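Side-chain contact in ethyl acetate hydrolase (Pseudomonas veronii, PDB 5EFZ), which hydrolyses ethyl acetate to ethanol and acetate during the breakdown of short-chain methyl ketones, working as a homodimeric esterase of the alpha/beta-hydrolase fold: residues L328-G333 / G339-M344. Sequence-based numbering, arbitrary orientation.
Sequences LRSIDG and GTDAQM
Ser-330 and Asp-332 meet Thr-340 and Asp-341 in a polar side-chain contact that ties the loop after strand 324-325 to the start of helix 342-356. The hydroxyl of Ser-330 donates to Asp-341 OD2, OG to OD2 2.7 Å, arriving on the anti side of that oxygen and 15° out of the carboxylate plane. The same OG accepts from the backbone N of Asp-332 (3.0 Å), an ST turn within the type I turn 330-333, so both its donor and acceptor roles are used. With CG swung opposite its own N (chi1 -178°), Asp-341 serves both segments: OD2 faces the loop, while OD1 takes Met-344 N at 3.1 Å from above the carboxylate plane and, in a weak, strongly bent bond, Gln-343 N. One water donates to both Asp-341 OD2 and Arg-329 O; a second donates to Asp-332 OD1 and, weakly, to Asp-341 OD2. Were Asp-341 an alanine, the first turn of the helix would probably lose its side-chain cap and Ser-330 OG its acceptor. A second direct bond joins the segments where Thr-340 OG1 donates to the anti lone pair of Asp-332 OD2 at 2.6 Å. The two carboxylates, their planes 46° apart, come within 4.2 Å (Asp-332 OD1 to Asp-341 OD2); a salt bridge from Arg-237 to Asp-332 OD2 probably eases this repulsion. At the Leu-328 end of the contact, Met-344 lays its CG against Ser-330 CB (3.7 Å) and Leu-328 CB (3.9 Å), the apolar part of the contact. The arrangement is an N-cap on helix 342-356 of this alpha/beta hydrolase, joined through Ser-330 and Asp-332 to the loop that runs directly into His-334, the probable catalytic histidine of the Ser-His-Asp triad.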
ATOM      1  N   LEU A 328     -12.626 -12.824  -7.683  1.00 15.97           N
ATOM      2  CA  LEU A 328     -13.640 -11.826  -7.982  1.00 17.02           C
ATOM      3  C   LEU A 328     -12.968 -10.676  -8.723  1.00 20.53           C
ATOM      4  O   LEU A 328     -11.963 -10.147  -8.248  1.00 22.71           O
ATOM      5  CB  LEU A 328     -14.282 -11.310  -6.695  1.00 18.21           C
ATOM      6  CG  LEU A 328     -15.032 -12.406  -5.932  1.00 18.49           C
ATOM      7  CD1 LEU A 328     -15.443 -11.851  -4.597  1.00 17.94           C
ATOM      8  CD2 LEU A 328     -16.276 -12.818  -6.733  1.00 19.12           C
ATOM      9  N   ARG A 329     -13.512 -10.266  -9.856  1.00 19.13           N
ATOM     10  CA  ARG A 329     -12.836  -9.241 -10.665  1.00 20.96           C
ATOM     11  C   ARG A 329     -13.378  -7.898 -10.208  1.00 21.05           C
ATOM     12  O   ARG A 329     -14.560  -7.607 -10.428  1.00 21.00           O
ATOM     13  CB  ARG A 329     -13.098  -9.449 -12.166  1.00 24.88           C
ATOM     14  CG  ARG A 329     -12.493 -10.739 -12.703  1.00 29.72           C
ATOM     15  CD  ARG A 329     -13.050 -11.169 -14.059  1.00 37.03           C
ATOM     16  NE  ARG A 329     -12.322 -12.368 -14.460  1.00 39.81           N
ATOM     17  CZ  ARG A 329     -11.453 -12.438 -15.467  1.00 42.25           C
ATOM     18  NH1 ARG A 329     -11.259 -11.401 -16.262  1.00 42.34           N
ATOM     19  NH2 ARG A 329     -10.815 -13.575 -15.704  1.00 43.80           N
ATOM     20  N   SER A 330     -12.545  -7.091  -9.555  1.00 19.47           N
ATOM     21  CA  SER A 330     -12.990  -5.776  -9.130  1.00 18.56           C
ATOM     22  C   SER A 330     -11.813  -4.849  -8.888  1.00 18.72           C
ATOM     23  O   SER A 330     -10.936  -5.163  -8.077  1.00 17.22           O
ATOM     24  CB  SER A 330     -13.818  -5.878  -7.829  1.00 18.71           C
ATOM     25  OG  SER A 330     -14.147  -4.563  -7.401  1.00 17.61           O
ATOM     26  N   ILE A 331     -11.806  -3.699  -9.553  1.00 18.01           N
ATOM     27  CA  ILE A 331     -10.749  -2.721  -9.282  1.00 19.83           C
ATOM     28  C   ILE A 331     -10.979  -2.029  -7.936  1.00 21.49           C
ATOM     29  O   ILE A 331     -10.141  -1.219  -7.509  1.00 20.14           O
ATOM     30  CB  ILE A 331     -10.640  -1.663 -10.404  1.00 20.33           C
ATOM     31  CG1 ILE A 331     -11.928  -0.839 -10.491  1.00 21.11           C
ATOM     32  CG2 ILE A 331     -10.296  -2.336 -11.770  1.00 22.54           C
ATOM     33  CD1 ILE A 331     -11.810   0.357 -11.378  1.00 24.54           C
ATOM     34  N   ASP A 332     -12.101  -2.320  -7.257  1.00 18.17           N
ATOM     35  CA  ASP A 332     -12.339  -1.684  -5.951  1.00 17.52           C
ATOM     36  C   ASP A 332     -11.429  -2.315  -4.898  1.00 17.87           C
ATOM     37  O   ASP A 332     -11.271  -1.778  -3.811  1.00 18.16           O
ATOM     38  CB  ASP A 332     -13.806  -1.797  -5.487  1.00 16.20           C
ATOM     39  CG  ASP A 332     -14.750  -0.891  -6.278  1.00 18.14           C
ATOM     40  OD1 ASP A 332     -14.422  -0.496  -7.422  1.00 20.66           O
ATOM     41  OD2 ASP A 332     -15.849  -0.589  -5.775  1.00 19.78           O
ATOM     42  N   GLY A 333     -10.813  -3.441  -5.219  1.00 18.15           N
ATOM     43  CA  GLY A 333      -9.818  -3.994  -4.301  1.00 16.84           C
ATOM     44  C   GLY A 333     -10.464  -4.473  -3.010  1.00 17.94           C
ATOM     45  O   GLY A 333     -11.658  -4.825  -2.955  1.00 16.41           O
ATOM     46  N   GLY A 339     -19.395  -3.502  -0.576  1.00 19.00           N
ATOM     47  CA  GLY A 339     -20.538  -3.467  -1.478  1.00 17.39           C
ATOM     48  C   GLY A 339     -20.598  -2.279  -2.429  1.00 18.24           C
ATOM     49  O   GLY A 339     -21.667  -1.942  -2.930  1.00 19.55           O
ATOM     50  N   THR A 340     -19.456  -1.649  -2.692  1.00 15.26           N
ATOM     51  CA  THR A 340     -19.382  -0.536  -3.625  1.00 15.69           C
ATOM     52  C   THR A 340     -19.511  -0.927  -5.105  1.00 17.49           C
ATOM     53  O   THR A 340     -19.869  -0.094  -5.952  1.00 16.98           O
ATOM     54  CB  THR A 340     -18.027   0.204  -3.457  1.00 19.86           C
ATOM     55  OG1 THR A 340     -16.972  -0.770  -3.440  1.00 19.98           O
ATOM     56  CG2 THR A 340     -18.020   0.953  -2.114  1.00 17.65           C
ATOM     57  N   ASP A 341     -19.184  -2.176  -5.406  1.00 17.25           N
ATOM     58  CA  ASP A 341     -19.069  -2.663  -6.772  1.00 17.59           C
ATOM     59  C   ASP A 341     -20.152  -3.720  -7.038  1.00 20.37           C
ATOM     60  O   ASP A 341     -20.024  -4.896  -6.637  1.00 16.47           O
ATOM     61  CB  ASP A 341     -17.683  -3.243  -7.008  1.00 14.71           C
ATOM     62  CG  ASP A 341     -17.487  -3.717  -8.440  1.00 18.63           C
ATOM     63  OD1 ASP A 341     -18.473  -3.843  -9.216  1.00 21.24           O
ATOM     64  OD2 ASP A 341     -16.331  -3.993  -8.800  1.00 20.51           O
ATOM     65  N   ALA A 342     -21.227  -3.278  -7.670  1.00 19.48           N
ATOM     66  CA  ALA A 342     -22.362  -4.155  -7.942  1.00 19.98           C
ATOM     67  C   ALA A 342     -21.984  -5.288  -8.927  1.00 20.80           C
ATOM     68  O   ALA A 342     -22.580  -6.359  -8.869  1.00 19.64           O
ATOM     69  CB  ALA A 342     -23.553  -3.336  -8.484  1.00 18.82           C
ATOM     70  N   GLN A 343     -21.013  -5.059  -9.824  1.00 19.80           N
ATOM     71  CA  GLN A 343     -20.555  -6.149 -10.723  1.00 21.49           C
ATOM     72  C   GLN A 343     -19.949  -7.278  -9.904  1.00 20.79           C
ATOM     73  O   GLN A 343     -20.190  -8.464 -10.146  1.00 22.57           O
ATOM     74  CB  GLN A 343     -19.496  -5.674 -11.742  1.00 23.17           C
ATOM     75  CG  GLN A 343     -19.970  -4.711 -12.775  1.00 32.66           C
ATOM     76  CD  GLN A 343     -20.649  -5.350 -13.991  1.00 34.26           C
ATOM     77  OE1 GLN A 343     -21.855  -5.248 -14.131  1.00 38.74           O
ATOM     78  NE2 GLN A 343     -19.863  -5.910 -14.921  1.00 33.77           N
ATOM     79  N   MET A 344     -19.103  -6.893  -8.962  1.00 17.60           N
ATOM     80  CA  MET A 344     -18.468  -7.850  -8.076  1.00 16.26           C
ATOM     81  C   MET A 344     -19.489  -8.612  -7.227  1.00 18.82           C
ATOM     82  O   MET A 344     -19.392  -9.831  -7.084  1.00 18.78           O
ATOM     83  CB  MET A 344     -17.452  -7.134  -7.174  1.00 17.60           C
ATOM     84  CG  MET A 344     -16.477  -8.072  -6.491  1.00 25.33           C
ATOM     85  SD  MET A 344     -16.002  -7.504  -4.836  1.00 35.86           S
ATOM     86  CE  MET A 344     -17.604  -7.917  -4.088  1.00 25.40           C
TER
HETATM   87  O   HOH W   1     -15.893  -5.246 -11.309  1.00 26.53           O
HETATM   88  O   HOH W   2     -15.518  -1.436 -10.119  1.00 30.76           O